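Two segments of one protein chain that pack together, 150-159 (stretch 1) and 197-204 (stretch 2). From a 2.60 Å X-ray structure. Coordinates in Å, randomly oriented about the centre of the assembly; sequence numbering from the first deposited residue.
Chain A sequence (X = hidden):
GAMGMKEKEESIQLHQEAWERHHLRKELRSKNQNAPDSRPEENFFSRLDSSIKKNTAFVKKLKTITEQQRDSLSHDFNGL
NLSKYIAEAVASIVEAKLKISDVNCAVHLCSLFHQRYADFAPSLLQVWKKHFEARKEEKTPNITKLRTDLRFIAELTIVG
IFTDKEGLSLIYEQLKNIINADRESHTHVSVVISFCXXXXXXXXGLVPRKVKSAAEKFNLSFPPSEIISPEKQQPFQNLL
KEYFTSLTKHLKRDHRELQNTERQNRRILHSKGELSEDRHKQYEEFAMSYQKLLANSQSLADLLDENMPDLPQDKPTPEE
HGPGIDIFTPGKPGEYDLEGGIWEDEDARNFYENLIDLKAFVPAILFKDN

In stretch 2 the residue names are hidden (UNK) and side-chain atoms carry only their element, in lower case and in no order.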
# COMPACT_ATOMS: atom_id res chain seq x y z
N LEU A 150 3.08 1.32 3.65
CA LEU A 150 3.64 1.16 2.31
C LEU A 150 2.77 1.88 1.29
O LEU A 150 3.28 2.60 0.43
CB LEU A 150 3.80 -0.32 1.95
CG LEU A 150 4.70 -0.59 0.74
CD1 LEU A 150 6.15 -0.28 1.07
CD2 LEU A 150 4.55 -2.02 0.25
N ARG A 151 1.46 1.71 1.39
CA ARG A 151 0.56 2.43 0.50
C ARG A 151 0.70 3.93 0.69
O ARG A 151 0.71 4.69 -0.28
CB ARG A 151 -0.89 2.02 0.74
CG ARG A 151 -1.87 2.89 -0.03
CD ARG A 151 -3.30 2.58 0.36
NE ARG A 151 -4.23 3.47 -0.30
CZ ARG A 151 -5.55 3.44 -0.11
NH1 ARG A 151 -6.09 2.56 0.72
NH2 ARG A 151 -6.33 4.29 -0.76
N PHE A 152 0.80 4.34 1.95
CA PHE A 152 0.88 5.75 2.31
C PHE A 152 2.14 6.38 1.69
O PHE A 152 2.03 7.34 0.93
CB PHE A 152 0.86 5.91 3.83
CG PHE A 152 0.58 7.31 4.34
CD1 PHE A 152 0.44 8.41 3.48
CD2 PHE A 152 0.46 7.54 5.71
CE1 PHE A 152 0.20 9.67 3.99
CE2 PHE A 152 0.23 8.80 6.21
CZ PHE A 152 0.09 9.87 5.35
N ILE A 153 3.32 5.82 1.96
CA ILE A 153 4.55 6.39 1.38
C ILE A 153 4.54 6.34 -0.16
O ILE A 153 5.12 7.22 -0.82
CB ILE A 153 5.86 5.78 1.94
CG1 ILE A 153 6.00 4.31 1.56
CG2 ILE A 153 5.93 5.95 3.46
CD1 ILE A 153 7.31 3.71 2.01
N ALA A 154 3.88 5.31 -0.70
CA ALA A 154 3.61 5.23 -2.15
C ALA A 154 2.84 6.46 -2.66
O ALA A 154 3.32 7.15 -3.55
CB ALA A 154 2.85 3.96 -2.49
N GLU A 155 1.68 6.75 -2.08
CA GLU A 155 0.92 7.94 -2.51
C GLU A 155 1.74 9.20 -2.35
O GLU A 155 1.79 10.03 -3.27
CB GLU A 155 -0.39 8.12 -1.73
CG GLU A 155 -1.56 7.28 -2.23
CD GLU A 155 -1.91 7.53 -3.69
OE1 GLU A 155 -1.73 8.64 -4.21
OE2 GLU A 155 -2.39 6.58 -4.31
N LEU A 156 2.37 9.36 -1.19
CA LEU A 156 3.15 10.56 -0.91
C LEU A 156 4.22 10.80 -1.98
O LEU A 156 4.58 11.95 -2.25
CB LEU A 156 3.81 10.48 0.47
CG LEU A 156 2.87 10.66 1.67
CD1 LEU A 156 3.60 10.27 2.94
CD2 LEU A 156 2.38 12.10 1.74
N THR A 157 4.73 9.73 -2.57
CA THR A 157 5.65 9.86 -3.68
C THR A 157 4.87 10.23 -4.95
O THR A 157 5.16 11.23 -5.59
CB THR A 157 6.48 8.57 -3.87
OG1 THR A 157 6.99 8.13 -2.61
CG2 THR A 157 7.64 8.82 -4.83
N ILE A 158 3.85 9.45 -5.29
CA ILE A 158 3.08 9.68 -6.52
C ILE A 158 2.56 11.10 -6.58
O ILE A 158 2.57 11.75 -7.63
CB ILE A 158 1.86 8.75 -6.62
CG1 ILE A 158 2.29 7.30 -6.75
CG2 ILE A 158 1.02 9.14 -7.83
CD1 ILE A 158 1.16 6.33 -6.58
N VAL A 159 2.13 11.59 -5.43
CA VAL A 159 1.53 12.91 -5.29
C VAL A 159 2.59 14.03 -5.19
O VAL A 159 2.25 15.20 -5.07
CB VAL A 159 0.56 12.87 -4.07
CG1 VAL A 159 0.72 14.07 -3.14
CG2 VAL A 159 -0.86 12.64 -4.55
N UNK A 197 -2.47 -3.49 -5.74
CA UNK A 197 -3.83 -3.01 -5.97
C UNK A 197 -3.91 -1.48 -6.05
O UNK A 197 -4.47 -0.95 -7.00
c UNK A 197 -7.17 -3.70 -4.10
n UNK A 197 -6.45 -6.37 -3.22
n UNK A 197 -7.24 -7.23 -5.20
n UNK A 197 -7.37 -4.96 -4.83
c UNK A 197 -4.75 -3.55 -4.86
c UNK A 197 -6.10 -2.84 -4.75
c UNK A 197 -7.02 -6.18 -4.41
N UNK A 198 -3.32 -0.79 -5.08
CA UNK A 198 -3.50 0.66 -4.95
C UNK A 198 -2.54 1.47 -5.76
O UNK A 198 -2.95 2.44 -6.37
c UNK A 198 -4.64 0.64 -2.68
n UNK A 198 -6.11 -0.39 -1.39
n UNK A 198 -5.79 1.34 -2.68
c UNK A 198 -4.85 -0.47 -1.86
c UNK A 198 -3.43 1.07 -3.48
c UNK A 198 -6.69 0.71 -1.90
N UNK A 199 -1.26 1.08 -5.79
CA UNK A 199 -0.19 1.93 -6.34
C UNK A 199 0.64 1.30 -7.47
O UNK A 199 1.47 1.99 -8.09
c UNK A 199 0.74 2.37 -5.21
s UNK A 199 -0.14 3.09 -3.80
N UNK A 200 0.43 0.01 -7.73
CA UNK A 200 1.21 -0.71 -8.73
C UNK A 200 1.12 -0.15 -10.14
O UNK A 200 2.04 -0.31 -10.94
N UNK A 201 0.00 0.50 -10.46
CA UNK A 201 -0.15 1.11 -11.77
C UNK A 201 0.96 2.14 -11.98
O UNK A 201 1.73 2.03 -12.93
c UNK A 201 -2.11 2.47 -10.75
o UNK A 201 -3.34 2.73 -10.75
c UNK A 201 -1.56 1.71 -11.99
o UNK A 201 -1.35 2.80 -9.80
N UNK A 202 1.08 3.09 -11.07
CA UNK A 202 2.02 4.19 -11.22
C UNK A 202 3.44 3.87 -10.74
O UNK A 202 4.40 4.33 -11.35
o UNK A 202 -0.64 6.48 -10.69
c UNK A 202 1.49 5.43 -10.50
o UNK A 202 0.59 6.35 -12.48
c UNK A 202 0.40 6.13 -11.28
N UNK A 203 3.59 3.08 -9.68
CA UNK A 203 4.93 2.81 -9.16
C UNK A 203 5.62 1.63 -9.86
O UNK A 203 6.82 1.71 -10.15
c UNK A 203 4.75 3.99 -6.96
c UNK A 203 4.16 3.90 -5.57
c UNK A 203 4.92 2.63 -7.63
c UNK A 203 6.22 1.99 -7.14
N UNK A 204 4.88 0.56 -10.13
CA UNK A 204 5.47 -0.64 -10.77
C UNK A 204 5.17 -0.76 -12.26
O UNK A 204 5.64 -1.69 -12.91
c UNK A 204 5.00 -1.89 -10.05

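Position 197 carries seven side-chain atoms: three carbons in a row, a nitrogen, then a carbon bearing two more nitrogens. That unbranched chain ending in a guanidinium is Arg197. Its side chain comes no closer than 7.7 Å, from CG of Arg197 to NH1 of Arg151, and it makes no contact.

At 198, one carbon leads to a five-membered ring of three carbons and two nitrogens, an imidazole, which lies flat on the guanidinium of Arg151. The residue is His198. Its CA-to-CB bond points toward stretch 1, and its ring takes the guanidinium on one face: the centres of the Arg151 guanidinium and the His198 ring are 3.7 Å apart, the planes differ by 15°, and NH1 of Arg151 approaches CE1 of His198 to 3.3 Å. The extended Arg151 side chain, t at chi1, chi2 and chi3, also brings CD of Arg151 to 4.0 Å from the centroid of the His198 ring, 18° off the normal, a CH-pi contact.

Position 199 has one carbon and one sulfur, and the sulfur of 199 lies 3.4 Å from CB of Ala154. This is Cys199. With chi1 at -51° (m), its side chain fits as a knob among Arg151, Ala154, Glu155 and Ile158. CB of Cys199 lies 4.2 Å from CD1 of Ile158.

Position 200 shows backbone atoms alone: Gly200. An ideal CB there would point away and find nothing of stretch 1 within 5.5 Å.

Position 201 has two carbons, the second carrying two oxygens, a short carboxylate that does not touch stretch 1. This composition gives Asp201. OD1 of Asp201 accepts a hydrogen bond from the backbone N of 202, at 2.8 Å.

Position 202 again has two carbons, the second carrying two oxygens; CB of 202 lies 4.0 Å from CD1 of Ile158. It is Asp202, and its OD2 is hydrogen-bonded elsewhere in the structure.

Four carbons at 203 are forked at the first, with one arm two carbons long; the end carbon of that arm of 203 lies 3.3 Å from CB of Ala154. They specify Ile203, whose CD1 also reaches CD1 of Ile158 at 4.0 Å.

A single carbon at 204, out of reach of stretch 1, makes Ala204.

The helices run in the same general direction, crossing at 39° with axes 9.6 Å apart at closest approach. The small Ala154 lies opposite Cys199, their CA atoms 6.5 Å apart, and the apolar contacts gather around this pair with Ile158 and Ile203. The Arg151–His198 stack extends the interface beyond them. No hydrogen bond crosses between the stretches; packing and stacking account for the 380 Å² buried.

Stretch 2 (197-204) RHCGDDIA
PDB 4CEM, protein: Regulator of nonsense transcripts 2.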